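Local coordinates for protein SidF, inhibitor of growth family, member 3 (Legionella pneumophila subsp. pneumophila, PDB 4FYE) that acts as a phosphoinositide phosphatase, probably removing the 3-phosphate from phosphatidylinositol 3,4,5-trisphosphate, at residues A[396-399]-A[400-404]; A[305-308]-A[309-313]; A[578-581]-A[582-586]. The protein carries 1 engineered substitution. All blocks are in the same frame, centred on the assembly; numbering follows the deposited sequence.

Contact 1 (A[396-399]-A[400-404]); sequences IQTG and SNTEV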
# COMPACT_ATOMS: atom_id res chain seq x y z
N ILE A 396 8.48 -14.85 -13.72
CA ILE A 396 8.38 -13.53 -14.26
C ILE A 396 7.55 -13.70 -15.50
O ILE A 396 7.94 -14.47 -16.39
CB ILE A 396 9.78 -12.96 -14.62
CG1 ILE A 396 10.63 -12.73 -13.35
CG2 ILE A 396 9.71 -11.72 -15.52
CD1 ILE A 396 10.31 -11.46 -12.68
N GLN A 397 6.44 -12.98 -15.57
CA GLN A 397 5.68 -12.88 -16.83
C GLN A 397 6.42 -12.12 -17.93
O GLN A 397 6.69 -10.93 -17.75
CB GLN A 397 4.41 -12.09 -16.58
CG GLN A 397 3.35 -12.78 -15.80
CD GLN A 397 3.10 -14.15 -16.36
OE1 GLN A 397 3.39 -15.15 -15.69
NE2 GLN A 397 2.61 -14.20 -17.61
N THR A 398 6.68 -12.74 -19.08
CA THR A 398 7.37 -12.07 -20.20
C THR A 398 6.41 -11.51 -21.24
O THR A 398 6.65 -10.46 -21.82
CB THR A 398 8.37 -13.00 -20.91
OG1 THR A 398 7.65 -14.05 -21.55
CG2 THR A 398 9.38 -13.61 -19.94
N GLY A 399 5.34 -12.25 -21.49
CA GLY A 399 4.33 -11.87 -22.44
C GLY A 399 3.03 -12.50 -21.98
O GLY A 399 2.96 -13.12 -20.89
N SER A 400 1.99 -12.38 -22.80
CA SER A 400 0.66 -12.84 -22.39
C SER A 400 0.56 -14.37 -22.36
O SER A 400 -0.27 -14.90 -21.67
CB SER A 400 -0.47 -12.17 -23.20
OG SER A 400 -0.51 -12.73 -24.49
N ASN A 401 1.43 -15.08 -23.05
CA ASN A 401 1.40 -16.53 -22.93
C ASN A 401 2.73 -17.14 -22.52
O ASN A 401 2.97 -18.31 -22.78
CB ASN A 401 0.92 -17.14 -24.26
CG ASN A 401 0.11 -18.42 -24.06
OD1 ASN A 401 -0.00 -18.95 -22.95
ND2 ASN A 401 -0.45 -18.94 -25.16
N THR A 402 3.60 -16.36 -21.89
CA THR A 402 5.00 -16.78 -21.70
C THR A 402 5.52 -16.31 -20.36
O THR A 402 5.27 -15.18 -19.95
CB THR A 402 5.95 -16.15 -22.76
OG1 THR A 402 5.68 -14.74 -22.85
CG2 THR A 402 5.83 -16.82 -24.15
N GLU A 403 6.33 -17.13 -19.73
CA GLU A 403 6.93 -16.73 -18.48
C GLU A 403 8.29 -17.40 -18.34
O GLU A 403 8.59 -18.33 -19.06
CB GLU A 403 6.02 -17.12 -17.33
CG GLU A 403 5.83 -18.62 -17.27
CD GLU A 403 4.75 -19.07 -16.32
OE1 GLU A 403 4.81 -20.24 -15.90
OE2 GLU A 403 3.83 -18.30 -15.99
N VAL A 404 9.13 -16.91 -17.41
CA VAL A 404 10.43 -17.53 -17.13
C VAL A 404 10.64 -17.63 -15.65
O VAL A 404 10.04 -16.88 -14.88
CB VAL A 404 11.60 -16.75 -17.81
CG1 VAL A 404 11.40 -16.77 -19.33
CG2 VAL A 404 11.69 -15.30 -17.33

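Contact 2 (A[305-308]-A[309-313]); sequences LAQR and QIDRM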
# COMPACT_ATOMS: atom_id res chain seq x y z
N LEU A 305 7.44 -7.69 -6.45
CA LEU A 305 8.38 -6.60 -6.60
C LEU A 305 9.27 -6.76 -7.82
O LEU A 305 9.60 -5.79 -8.52
CB LEU A 305 9.22 -6.46 -5.38
CG LEU A 305 8.57 -6.19 -4.01
CD1 LEU A 305 9.45 -5.25 -3.25
CD2 LEU A 305 7.17 -5.65 -3.92
N ALA A 306 9.63 -8.00 -8.16
CA ALA A 306 10.50 -8.23 -9.32
C ALA A 306 9.79 -7.84 -10.60
O ALA A 306 10.41 -7.30 -11.50
CB ALA A 306 10.94 -9.68 -9.39
N GLN A 307 8.48 -8.14 -10.69
CA GLN A 307 7.65 -7.76 -11.89
C GLN A 307 7.58 -6.24 -11.96
O GLN A 307 7.66 -5.71 -13.05
CB GLN A 307 6.19 -8.37 -11.87
CG GLN A 307 5.51 -8.49 -13.26
CD GLN A 307 6.02 -9.65 -14.15
OE1 GLN A 307 6.09 -10.82 -13.73
NE2 GLN A 307 6.36 -9.35 -15.40
N ARG A 308 7.40 -5.54 -10.83
CA ARG A 308 7.35 -4.07 -10.89
C ARG A 308 8.72 -3.58 -11.52
O ARG A 308 8.75 -2.73 -12.39
CB ARG A 308 7.11 -3.41 -9.50
CG ARG A 308 7.43 -1.90 -9.47
CD ARG A 308 6.92 -1.07 -8.20
NE ARG A 308 8.12 -0.87 -7.57
CZ ARG A 308 8.84 0.21 -7.41
NH1 ARG A 308 8.39 1.47 -7.53
NH2 ARG A 308 10.00 -0.07 -6.89
N GLN A 309 9.82 -4.20 -11.10
CA GLN A 309 11.11 -3.78 -11.52
C GLN A 309 11.21 -3.96 -13.03
O GLN A 309 11.70 -3.08 -13.69
CB GLN A 309 12.17 -4.56 -10.75
CG GLN A 309 13.59 -4.04 -10.93
CD GLN A 309 14.56 -4.68 -9.96
OE1 GLN A 309 15.32 -5.55 -10.33
NE2 GLN A 309 14.49 -4.27 -8.68
N ILE A 310 10.71 -5.07 -13.58
CA ILE A 310 10.69 -5.25 -15.02
C ILE A 310 9.79 -4.16 -15.74
O ILE A 310 10.19 -3.59 -16.81
CB ILE A 310 10.28 -6.69 -15.43
CG1 ILE A 310 11.45 -7.70 -15.45
CG2 ILE A 310 9.81 -6.72 -16.89
CD1 ILE A 310 12.23 -7.89 -14.20
N ASP A 311 8.61 -3.87 -15.16
CA ASP A 311 7.67 -2.85 -15.69
C ASP A 311 8.34 -1.49 -15.80
O ASP A 311 7.94 -0.67 -16.62
CB ASP A 311 6.54 -2.57 -14.66
CG ASP A 311 5.60 -3.70 -14.51
OD1 ASP A 311 5.83 -4.74 -15.23
OD2 ASP A 311 4.64 -3.56 -13.67
N ARG A 312 9.21 -1.19 -14.85
CA ARG A 312 9.86 0.10 -14.82
C ARG A 312 11.02 0.16 -15.82
O ARG A 312 11.66 1.18 -15.90
CB ARG A 312 10.31 0.44 -13.41
CG ARG A 312 9.09 0.81 -12.59
CD ARG A 312 9.18 0.75 -11.07
NE ARG A 312 10.34 1.43 -10.48
CZ ARG A 312 10.43 2.74 -10.44
NH1 ARG A 312 9.45 3.45 -10.98
NH2 ARG A 312 11.44 3.34 -9.87
N MET A 313 11.29 -0.90 -16.56
CA MET A 313 12.26 -0.77 -17.66
C MET A 313 11.68 -0.61 -19.05
O MET A 313 10.75 -1.35 -19.48
CB MET A 313 13.25 -1.91 -17.62
CG MET A 313 13.98 -1.84 -16.27
SD MET A 313 15.33 -2.97 -16.09
CE MET A 313 14.39 -4.43 -16.01

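Contact 3 (A[578-581]-A[582-586]); sequences QISP and VIQNK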
# COMPACT_ATOMS: atom_id res chain seq x y z
N GLN A 578 21.97 27.27 -2.57
CA GLN A 578 22.80 27.23 -3.77
C GLN A 578 22.20 26.39 -4.91
O GLN A 578 22.45 26.64 -6.09
CB GLN A 578 24.26 26.82 -3.46
CG GLN A 578 24.62 25.34 -3.53
CD GLN A 578 26.14 25.09 -3.49
OE1 GLN A 578 26.60 24.01 -3.11
NE2 GLN A 578 26.92 26.10 -3.87
N ILE A 579 21.37 25.44 -4.53
CA ILE A 579 20.84 24.42 -5.42
C ILE A 579 19.64 24.95 -6.20
O ILE A 579 19.52 24.79 -7.41
CB ILE A 579 20.58 23.15 -4.53
CG1 ILE A 579 21.80 22.21 -4.61
CG2 ILE A 579 19.25 22.43 -4.73
CD1 ILE A 579 22.55 22.28 -5.92
N SER A 580 18.76 25.61 -5.47
CA SER A 580 17.48 25.99 -6.03
C SER A 580 17.67 26.78 -7.32
O SER A 580 17.19 26.33 -8.37
CB SER A 580 16.64 26.78 -5.03
OG SER A 580 15.48 27.28 -5.66
N PRO A 581 18.40 27.92 -7.24
CA PRO A 581 18.51 28.86 -8.36
C PRO A 581 19.12 28.19 -9.59
O PRO A 581 18.81 28.60 -10.71
CB PRO A 581 19.43 29.97 -7.82
CG PRO A 581 20.30 29.26 -6.83
CD PRO A 581 19.37 28.26 -6.18
N VAL A 582 19.98 27.18 -9.37
CA VAL A 582 20.52 26.37 -10.45
C VAL A 582 19.42 25.49 -11.01
O VAL A 582 19.33 25.28 -12.22
CB VAL A 582 21.73 25.49 -10.04
CG1 VAL A 582 22.14 24.56 -11.19
CG2 VAL A 582 22.92 26.36 -9.65
N ILE A 583 18.57 24.98 -10.14
CA ILE A 583 17.55 24.05 -10.61
C ILE A 583 16.58 24.80 -11.55
O ILE A 583 16.23 24.32 -12.65
CB ILE A 583 16.85 23.35 -9.42
CG1 ILE A 583 17.81 22.31 -8.82
CG2 ILE A 583 15.51 22.74 -9.85
CD1 ILE A 583 17.35 21.71 -7.50
N GLN A 584 16.20 26.00 -11.12
CA GLN A 584 15.30 26.84 -11.89
C GLN A 584 15.95 27.48 -13.14
O GLN A 584 15.28 28.14 -13.92
CB GLN A 584 14.73 27.91 -10.97
CG GLN A 584 14.26 27.34 -9.64
CD GLN A 584 13.36 28.29 -8.88
OE1 GLN A 584 13.60 28.58 -7.71
NE2 GLN A 584 12.31 28.79 -9.55
N ASN A 585 17.26 27.27 -13.32
CA ASN A 585 17.98 27.79 -14.50
C ASN A 585 17.42 27.17 -15.78
O ASN A 585 17.52 25.95 -15.99
CB ASN A 585 19.50 27.52 -14.38
CG ASN A 585 20.33 28.20 -15.47
OD1 ASN A 585 20.68 29.38 -15.36
ND2 ASN A 585 20.68 27.44 -16.50
N LYS A 586 16.84 28.02 -16.63
CA LYS A 586 16.22 27.55 -17.87
C LYS A 586 17.19 26.78 -18.81
O LYS A 586 16.78 26.27 -19.86
CB LYS A 586 15.42 28.69 -18.57
CG LYS A 586 16.20 29.82 -19.25
CD LYS A 586 16.07 29.76 -20.78
CE LYS A 586 16.07 31.14 -21.43
NZ LYS A 586 17.43 31.70 -21.65

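Contact 1 (A[396-399]-A[400-404])
Segments 396-399 and 400-404 run antiparallel, their short strand axes at 142°, with Ile-396 opposite Val-404 as a hydrogen-bonded pair and Gln-397 opposite Glu-403 as a non-hydrogen-bonded one. Ile-396 N gives its hydrogen to Val-404 O at 2.8 Å, and Val-404 N answers to Ile-396 O at 2.9 Å. Nearer the bend, the Thr-402 carbonyl faces two consecutive amides: Thr-398 N is firmly bonded to Thr-402 O at 2.9 Å, Gly-399 N only weakly. A type I turn from Gly-399 to Thr-402, with Ser-400 and Asn-401 at its corners, reverses the chain and completes a beta hairpin. Two threonine hydroxyls meet at the mouth of this turn: OG1 of Thr-398 and OG1 of Thr-402 form a hydrogen bond modelled very short, at 2.5 Å, the side chains crossing at about a right angle. Each hydroxyl is tucked between its own backbone N and carbonyl carbon (chi1 66° for Thr-398, 48° for Thr-402). CG2 of Thr-398 then lies anti to the carbonyl carbon, beside the backbone N, which brings it against Val-404 CG1 at 3.8 Å and joins the hydroxyl pair to an apolar patch. Val-404 CG2, 4.1 Å from Ile-396 CB, extends that patch. Gln-397 and Glu-403 project together from the other face of the hairpin. Outside the hairpin, Ser-400 OG is hydrogen-bonded to Glu-336 and the Thr-398 carbonyl to Thr-6. Helix 335-349 packs on the apolar patch, Ile-343 touching Ile-396 and Thr-398 while Val-347 meets Val-404; Ile-396 also rests on Ala-306 of helix 284-311. Strand 391-399 forms one edge of a four-stranded mixed sheet, with strand 402-416 next to it.

Contact 2 (A[305-308]-A[309-313])
Arg-308, in the last turn of helix 284-311, and Arg-312, the first residue past the helix and four positions on, stack their guanidinium groups flat on one another where the helix gives way to a loop. The planes differ by only 9° and the centres lie 4.3 Å apart, with Arg-308 NH1 over a face of the Arg-312 group, 3.5 Å from Arg-312 NE. The two side chains run the same way, and Arg-308 CG touches Arg-312 CD at 3.6 Å, so the stems pack as well as the heads. This is an i to i+4 arginine stack gathered round a carboxylate: Asp-265 takes Arg-308 NH1 on one oxygen and Arg-312 NH1 on the other, which probably offsets the like charges. Arg-312 NH2 forms a further salt bridge with Asp-639. Regular helical bonds set the spacing, among them Arg-312 N to Arg-308 O at 2.9 Å and Asp-311 N to Gln-307 O at 3.0 Å. With CG beside its own backbone N (chi1 -70°), the carboxylate of Asp-311 turns back over the Gln-307 carbonyl, Asp-311 CG lying 3.2 Å from Gln-307 O, while OD2 is salt-bridged to Arg-248 of strand 247-254.

Contact 3 (A[578-581]-A[582-586])
Ile-579 and Ile-583, successive on one side of the final turn of helix 522-583, make the apolar part of this contact: CG2 of Ile-579 meets CD1 of Ile-583 at 3.4 Å, an approach modelled close whose exact length is doubtful, since both torsions of Ile-579 stray from staggered values. The stem of Ile-583 lies over the turn before, its CG1 3.3 Å from Ile-579 O, because CG1 is held beside the backbone N (chi1 -73°). Both isoleucines also press on Leu-596 of helix 590-614, the next helix along the chain. On another side of the same turn, Val-582 CG2 lies 3.6 Å from Gln-578 O.

Backbone bonds are the second kind. Ile-583 N binds Ile-579 O at 2.9 Å and Gln-584 N binds Ser-580 O at 2.9 Å. Pro-581 has no N-H to give to the turn before it, and the helix is kinked there. The amide after it falls short as well: Val-582 N stays 4.1 Å from Gln-578 O. With two helical bonds persisting past the proline, the kink interrupts the regular pattern only briefly before the helix ends after Ile-583.

Among polar side chains, Ser-580 OG and Gln-584 OE1 approach to 3.1 Å. Gln-584 gets there by swinging CG back beside its own N (chi1 -46°) and running extended beyond it. The Ser-580 hydroxyl is hydrogen-bonded to Asp-672.

The chemistry thus divides round the helix: the isoleucines face helix 590-614, whereas Ser-580 and Gln-584 turn to a neighbouring loop, Ser-580 bonded to Asp-672 and Gln-584 touching Glu-671.

Along the chain the order is contact 2, contact 1, contact 3. The first two are neighbours, their centres about 13 Å apart: the end of helix 284-311 lies against the hairpin of strands 391-399 and 402-416, and Gln-307 NE2 probably hydrogen-bonds to Gln-397 O at 2.9 Å. Helix 335-349 touches both, through Ile-343. Contact 3 stands apart at the end of the long helix 522-583, its centre about 32 Å from that of contact 2 and 44 Å from that of contact 1, with no direct touch. Contacts 1 and 2 therefore belong to the mixed alpha-beta body, whereas contact 3 belongs to a helical region of the same phosphatase.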